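Local atomic coordinates of putative TIM-barrel metal-dependent hydrolase (Mycobacterium avium subsp. paratuberculosis S397, PDB entry 4DZI), a protein that probably catalyses metal-dependent hydrolysis as a TIM-barrel member of the amidohydrolase superfamily, with a two-metal site that can hold cadmium. Residues F229-W243 and D259-M272. Numbering follows the deposited sequence.
With CD (cadmium ion), chain Q; SO4 (sulfate ion), chain J.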
loop_
_atom_site.group_PDB
_atom_site.type_symbol
_atom_site.label_atom_id
_atom_site.label_comp_id
_atom_site.label_asym_id
_atom_site.label_seq_id
_atom_site.Cartn_x
_atom_site.Cartn_y
_atom_site.Cartn_z
ATOM N N PHE C 229 13.288 -0.621 -13.157
ATOM C CA PHE C 229 12.903 -0.132 -11.838
ATOM C C PHE C 229 13.385 -1.143 -10.800
ATOM O O PHE C 229 12.829 -2.241 -10.669
ATOM C CB PHE C 229 11.357 -0.007 -11.719
ATOM C CG PHE C 229 10.779 1.078 -12.588
ATOM C CD1 PHE C 229 11.002 2.410 -12.293
ATOM C CD2 PHE C 229 10.044 0.758 -13.725
ATOM C CE1 PHE C 229 10.483 3.416 -13.111
ATOM C CE2 PHE C 229 9.529 1.770 -14.556
ATOM C CZ PHE C 229 9.754 3.096 -14.243
ATOM N N HIS C 230 14.441 -0.786 -10.079
ATOM C CA HIS C 230 15.017 -1.691 -9.085
ATOM C C HIS C 230 14.727 -1.191 -7.726
ATOM O O HIS C 230 14.763 0.023 -7.508
ATOM C CB HIS C 230 16.552 -1.722 -9.240
ATOM C CG HIS C 230 17.235 -2.732 -8.324
ATOM N ND1 HIS C 230 17.482 -2.501 -7.004
ATOM C CD2 HIS C 230 17.662 -4.029 -8.578
ATOM C CE1 HIS C 230 18.054 -3.589 -6.457
ATOM N NE2 HIS C 230 18.153 -4.529 -7.404
ATOM N N LEU C 231 14.452 -2.119 -6.811
ATOM C CA LEU C 231 14.272 -1.792 -5.393
ATOM C C LEU C 231 15.255 -0.711 -4.930
ATOM O O LEU C 231 16.467 -0.855 -5.090
ATOM C CB LEU C 231 14.522 -3.057 -4.567
ATOM C CG LEU C 231 14.078 -2.957 -3.121
ATOM C CD1 LEU C 231 12.548 -2.846 -3.040
ATOM C CD2 LEU C 231 14.580 -4.180 -2.348
ATOM N N SER C 232 14.740 0.325 -4.253
ATOM C CA SER C 232 15.560 1.502 -3.917
ATOM C C SER C 232 15.087 2.057 -2.587
ATOM O O SER C 232 14.072 1.594 -2.053
ATOM C CB SER C 232 15.344 2.611 -4.966
ATOM O OG SER C 232 15.775 2.203 -6.287
ATOM N N ASP C 233 15.777 3.084 -2.078
ATOM C CA ASP C 233 15.091 3.959 -1.110
ATOM C C ASP C 233 14.151 4.844 -1.898
ATOM O O ASP C 233 14.562 5.782 -2.559
ATOM C CB ASP C 233 16.086 4.842 -0.344
ATOM C CG ASP C 233 15.415 5.647 0.753
ATOM O OD1 ASP C 233 14.163 5.678 0.808
ATOM O OD2 ASP C 233 16.133 6.243 1.576
ATOM N N SER C 234 12.848 4.547 -1.828
ATOM C CA SER C 234 11.842 5.261 -2.580
ATOM C C SER C 234 11.061 6.232 -1.689
ATOM O O SER C 234 10.076 6.810 -2.146
ATOM C CB SER C 234 10.865 4.257 -3.207
ATOM O OG SER C 234 11.479 3.541 -4.296
ATOM N N GLY C 235 11.552 6.416 -0.477
ATOM C CA GLY C 235 10.921 7.350 0.478
ATOM C C GLY C 235 9.701 6.765 1.151
ATOM O O GLY C 235 8.949 7.520 1.808
ATOM N N TYR C 236 9.471 5.451 1.011
ATOM C CA TYR C 236 8.246 4.834 1.604
ATOM C C TYR C 236 8.225 4.679 3.112
ATOM O O TYR C 236 7.191 4.388 3.713
ATOM C CB TYR C 236 7.832 3.540 0.868
ATOM C CG TYR C 236 6.944 3.832 -0.317
ATOM C CD1 TYR C 236 7.407 4.568 -1.411
ATOM C CD2 TYR C 236 5.625 3.395 -0.330
ATOM C CE1 TYR C 236 6.576 4.840 -2.479
ATOM C CE2 TYR C 236 4.785 3.651 -1.386
ATOM C CZ TYR C 236 5.255 4.373 -2.460
ATOM O OH TYR C 236 4.422 4.667 -3.500
ATOM N N LEU C 237 9.361 4.887 3.752
ATOM C CA LEU C 237 9.308 4.943 5.211
ATOM C C LEU C 237 8.369 6.051 5.712
ATOM O O LEU C 237 8.054 6.051 6.888
ATOM C CB LEU C 237 10.699 5.071 5.816
ATOM C CG LEU C 237 11.490 3.766 5.734
ATOM C CD1 LEU C 237 12.931 3.977 6.182
ATOM C CD2 LEU C 237 10.834 2.664 6.548
ATOM N N HIS C 238 7.923 6.975 4.848
ATOM C CA HIS C 238 6.923 7.993 5.292
ATOM C C HIS C 238 5.604 7.397 5.777
ATOM O O HIS C 238 4.933 7.977 6.637
ATOM C CB HIS C 238 6.705 9.121 4.271
ATOM C CG HIS C 238 5.886 8.731 3.049
ATOM N ND1 HIS C 238 4.564 8.988 2.945
ATOM C CD2 HIS C 238 6.262 8.125 1.842
ATOM C CE1 HIS C 238 4.110 8.550 1.745
ATOM N NE2 HIS C 238 5.151 8.022 1.073
ATOM N N ILE C 239 5.238 6.227 5.268
ATOM C CA ILE C 239 4.051 5.523 5.761
ATOM C C ILE C 239 4.239 5.046 7.202
ATOM O O ILE C 239 3.408 5.313 8.083
ATOM C CB ILE C 239 3.662 4.321 4.867
ATOM C CG1 ILE C 239 3.372 4.785 3.430
ATOM C CG2 ILE C 239 2.436 3.614 5.458
ATOM C CD1 ILE C 239 2.745 3.715 2.562
ATOM N N ALA C 240 5.326 4.331 7.458
ATOM C CA ALA C 240 5.625 3.945 8.836
ATOM C C ALA C 240 5.678 5.195 9.719
ATOM O O ALA C 240 5.245 5.161 10.876
ATOM C CB ALA C 240 6.930 3.157 8.919
ATOM N N ALA C 241 6.166 6.303 9.160
ATOM C CA ALA C 241 6.272 7.554 9.908
ATOM C C ALA C 241 4.899 8.072 10.346
ATOM O O ALA C 241 4.723 8.519 11.484
ATOM C CB ALA C 241 6.975 8.609 9.077
ATOM N N ALA C 242 3.948 8.010 9.433
ATOM C CA ALA C 242 2.602 8.453 9.726
ATOM C C ALA C 242 2.012 7.628 10.859
ATOM O O ALA C 242 1.152 8.134 11.566
ATOM C CB ALA C 242 1.736 8.329 8.490
ATOM N N TRP C 243 2.452 6.365 10.995
ATOM C CA TRP C 243 2.012 5.435 12.070
ATOM C C TRP C 243 2.831 5.519 13.338
ATOM O O TRP C 243 2.722 4.659 14.191
ATOM C CB TRP C 243 1.903 3.993 11.573
ATOM C CG TRP C 243 0.672 3.795 10.708
ATOM C CD1 TRP C 243 0.539 3.962 9.333
ATOM C CD2 TRP C 243 -0.654 3.417 11.178
ATOM N NE1 TRP C 243 -0.761 3.715 8.937
ATOM C CE2 TRP C 243 -1.522 3.396 10.010
ATOM C CE3 TRP C 243 -1.190 3.117 12.433
ATOM C CZ2 TRP C 243 -2.856 3.051 10.099
ATOM C CZ3 TRP C 243 -2.545 2.791 12.521
ATOM C CH2 TRP C 243 -3.353 2.746 11.388
ATOM N N ASP C 259 7.267 -1.568 10.455
ATOM C CA ASP C 259 7.724 -0.754 9.325
ATOM C C ASP C 259 7.702 -1.527 7.997
ATOM O O ASP C 259 7.156 -1.055 6.996
ATOM C CB ASP C 259 9.109 -0.167 9.628
ATOM C CG ASP C 259 9.084 0.803 10.814
ATOM O OD1 ASP C 259 7.972 1.150 11.272
ATOM O OD2 ASP C 259 10.159 1.225 11.280
ATOM N N GLN C 260 8.243 -2.727 7.974
ATOM C CA GLN C 260 8.283 -3.453 6.709
ATOM C C GLN C 260 6.922 -4.012 6.262
ATOM O O GLN C 260 6.667 -4.184 5.067
ATOM C CB GLN C 260 9.335 -4.570 6.738
ATOM C CG GLN C 260 9.507 -5.254 5.377
ATOM C CD GLN C 260 10.060 -4.332 4.280
ATOM O OE1 GLN C 260 10.061 -4.696 3.107
ATOM N NE2 GLN C 260 10.517 -3.139 4.657
ATOM N N VAL C 261 6.052 -4.279 7.230
ATOM C CA VAL C 261 4.714 -4.719 6.901
ATOM C C VAL C 261 3.992 -3.568 6.188
ATOM O O VAL C 261 3.191 -3.794 5.287
ATOM C CB VAL C 261 3.949 -5.134 8.182
ATOM C CG1 VAL C 261 2.517 -5.444 7.832
ATOM C CG2 VAL C 261 4.601 -6.347 8.849
ATOM N N LEU C 262 4.278 -2.336 6.610
ATOM C CA LEU C 262 3.638 -1.164 5.995
ATOM C C LEU C 262 4.284 -0.747 4.701
ATOM O O LEU C 262 3.734 0.118 3.987
ATOM C CB LEU C 262 3.760 0.040 6.942
ATOM C CG LEU C 262 2.975 -0.150 8.233
ATOM C CD1 LEU C 262 3.092 1.083 9.109
ATOM C CD2 LEU C 262 1.507 -0.415 7.922
ATOM N N LEU C 263 5.479 -1.268 4.441
ATOM C CA LEU C 263 6.243 -0.846 3.253
ATOM C C LEU C 263 6.190 -1.883 2.128
ATOM O O LEU C 263 5.691 -1.611 1.033
ATOM C CB LEU C 263 7.693 -0.565 3.643
ATOM C CG LEU C 263 8.528 0.286 2.683
ATOM C CD1 LEU C 263 9.619 1.001 3.470
ATOM C CD2 LEU C 263 9.121 -0.584 1.596
ATOM N N ASP C 264 6.720 -3.059 2.433
ATOM C CA ASP C 264 6.741 -4.202 1.532
ATOM C C ASP C 264 6.996 -3.766 0.097
ATOM O O ASP C 264 8.041 -3.136 -0.178
ATOM C CB ASP C 264 5.440 -5.000 1.640
ATOM C CG ASP C 264 5.586 -6.434 1.102
ATOM O OD1 ASP C 264 6.724 -6.976 1.097
ATOM O OD2 ASP C 264 4.573 -7.029 0.668
ATOM N N ASP C 265 6.077 -4.121 -0.791
ATOM C CA ASP C 265 6.250 -3.871 -2.225
ATOM C C ASP C 265 5.401 -2.692 -2.746
ATOM O O ASP C 265 5.047 -2.621 -3.942
ATOM C CB ASP C 265 5.961 -5.160 -3.011
ATOM C CG ASP C 265 4.530 -5.629 -2.842
ATOM O OD1 ASP C 265 3.799 -5.004 -2.008
ATOM O OD2 ASP C 265 4.130 -6.606 -3.535
ATOM N N ARG C 266 5.105 -1.724 -1.870
ATOM C CA ARG C 266 4.224 -0.650 -2.290
ATOM C C ARG C 266 4.870 0.269 -3.316
ATOM O O ARG C 266 4.203 0.811 -4.195
ATOM C CB ARG C 266 3.773 0.185 -1.089
ATOM C CG ARG C 266 2.859 -0.652 -0.235
ATOM C CD ARG C 266 2.223 0.127 0.907
ATOM N NE ARG C 266 1.057 -0.603 1.385
ATOM C CZ ARG C 266 0.353 -0.250 2.462
ATOM N NH1 ARG C 266 0.710 0.828 3.147
ATOM N NH2 ARG C 266 -0.713 -0.958 2.838
ATOM N N ALA C 267 6.182 0.429 -3.241
ATOM C CA ALA C 267 6.807 1.344 -4.207
ATOM C C ALA C 267 6.652 0.882 -5.639
ATOM O O ALA C 267 6.330 1.683 -6.516
ATOM C CB ALA C 267 8.285 1.600 -3.842
ATOM N N ILE C 268 6.880 -0.412 -5.900
ATOM C CA ILE C 268 6.790 -0.892 -7.284
ATOM C C ILE C 268 5.334 -0.890 -7.772
ATOM O O ILE C 268 5.050 -0.533 -8.899
ATOM C CB ILE C 268 7.453 -2.266 -7.463
ATOM C CG1 ILE C 268 7.578 -2.628 -8.952
ATOM C CG2 ILE C 268 6.716 -3.383 -6.746
ATOM C CD1 ILE C 268 8.345 -1.618 -9.792
ATOM N N HIS C 269 4.403 -1.213 -6.882
ATOM C CA HIS C 269 3.003 -1.144 -7.272
ATOM C C HIS C 269 2.642 0.265 -7.716
ATOM O O HIS C 269 2.025 0.458 -8.794
ATOM C CB HIS C 269 2.148 -1.509 -6.057
ATOM C CG HIS C 269 0.668 -1.328 -6.294
ATOM N ND1 HIS C 269 0.054 -0.132 -6.197
ATOM C CD2 HIS C 269 -0.310 -2.252 -6.647
ATOM C CE1 HIS C 269 -1.267 -0.284 -6.496
ATOM N NE2 HIS C 269 -1.486 -1.578 -6.750
ATOM N N ASP C 270 2.988 1.246 -6.865
ATOM C CA ASP C 270 2.626 2.633 -7.123
ATOM C C ASP C 270 3.367 3.197 -8.348
ATOM O O ASP C 270 2.818 3.972 -9.132
ATOM C CB ASP C 270 2.841 3.484 -5.892
ATOM C CG ASP C 270 1.984 3.028 -4.711
ATOM O OD1 ASP C 270 1.139 2.106 -4.909
ATOM O OD2 ASP C 270 2.168 3.579 -3.598
ATOM N N THR C 271 4.621 2.778 -8.530
ATOM C CA THR C 271 5.391 3.158 -9.710
ATOM C C THR C 271 4.697 2.684 -10.993
ATOM O O THR C 271 4.569 3.450 -11.977
ATOM C CB THR C 271 6.808 2.522 -9.615
ATOM O OG1 THR C 271 7.522 3.198 -8.575
ATOM C CG2 THR C 271 7.623 2.654 -10.949
ATOM N N MET C 272 4.329 1.412 -11.031
ATOM C CA MET C 272 3.713 0.867 -12.226
ATOM C C MET C 272 2.325 1.483 -12.421
ATOM O O MET C 272 1.954 1.765 -13.538
ATOM C CB MET C 272 3.663 -0.651 -12.177
ATOM C CG MET C 272 5.032 -1.329 -12.265
ATOM S SD MET C 272 5.756 -0.909 -13.866
ATOM C CE MET C 272 7.353 -1.726 -13.717
HETATM CD CD CD Q . 19.133 -6.635 -7.007
HETATM S S SO4 J . -1.018 -2.775 -0.969
HETATM O O1 SO4 J . -2.058 -1.765 -0.978
HETATM O O2 SO4 J . -1.458 -4.178 -1.193
HETATM O O3 SO4 J . -0.278 -2.435 -2.217
HETATM O O4 SO4 J . 0.054 -2.751 0.010
#
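Tyr236 lies against helix 266-272 and donates a hydrogen bond from its hydroxyl to Asp270, with OH 2.5 Å from OD2, on the anti side of the carboxylate and 20° out of its plane. The CB of Ala267 makes a CH-pi contact over one face of the tyrosine ring, 4.1 Å from the centroid, and Arg266 CB meets ring atom CE2 obliquely. At the strand end, Thr271 CG2 sits above the centre of the Phe229 ring, 3.7 Å from the centroid. A chi1 of -70° places that methyl there while Thr271 OG1, beside its own backbone N, bonds to Ala267 O at 2.8 Å. Beyond Tyr236, Leu262 CD1 packs 3.8 Å from Ala240 CA and touches Trp243 CD1.

In the second shell, His269 ND1 donates to Asp270 OD1, which also forms a salt bridge with Arg266 of the second subunit, while Tyr236 OH is bonded to Trp243 NE1 of that subunit. Arg266 NE donates almost straight (173°) to O4 of a sulfate, probably from the crystallisation liquor, also held by Arg301, Arg305 and the second subunit's Arg266 and Arg305. Next to Phe229, His230 NE2 ligates cadmium with Asp13, His15, Glu293 and Asp356. The buried Asp270 carboxylate, gripped by tyrosine, histidine and arginine, is probably stabilised as an anion; because Asp270 of each subunit pairs with Arg266 of the other, Tyr236's loop, following the His230 strand, is bonded directly into the dimer interface.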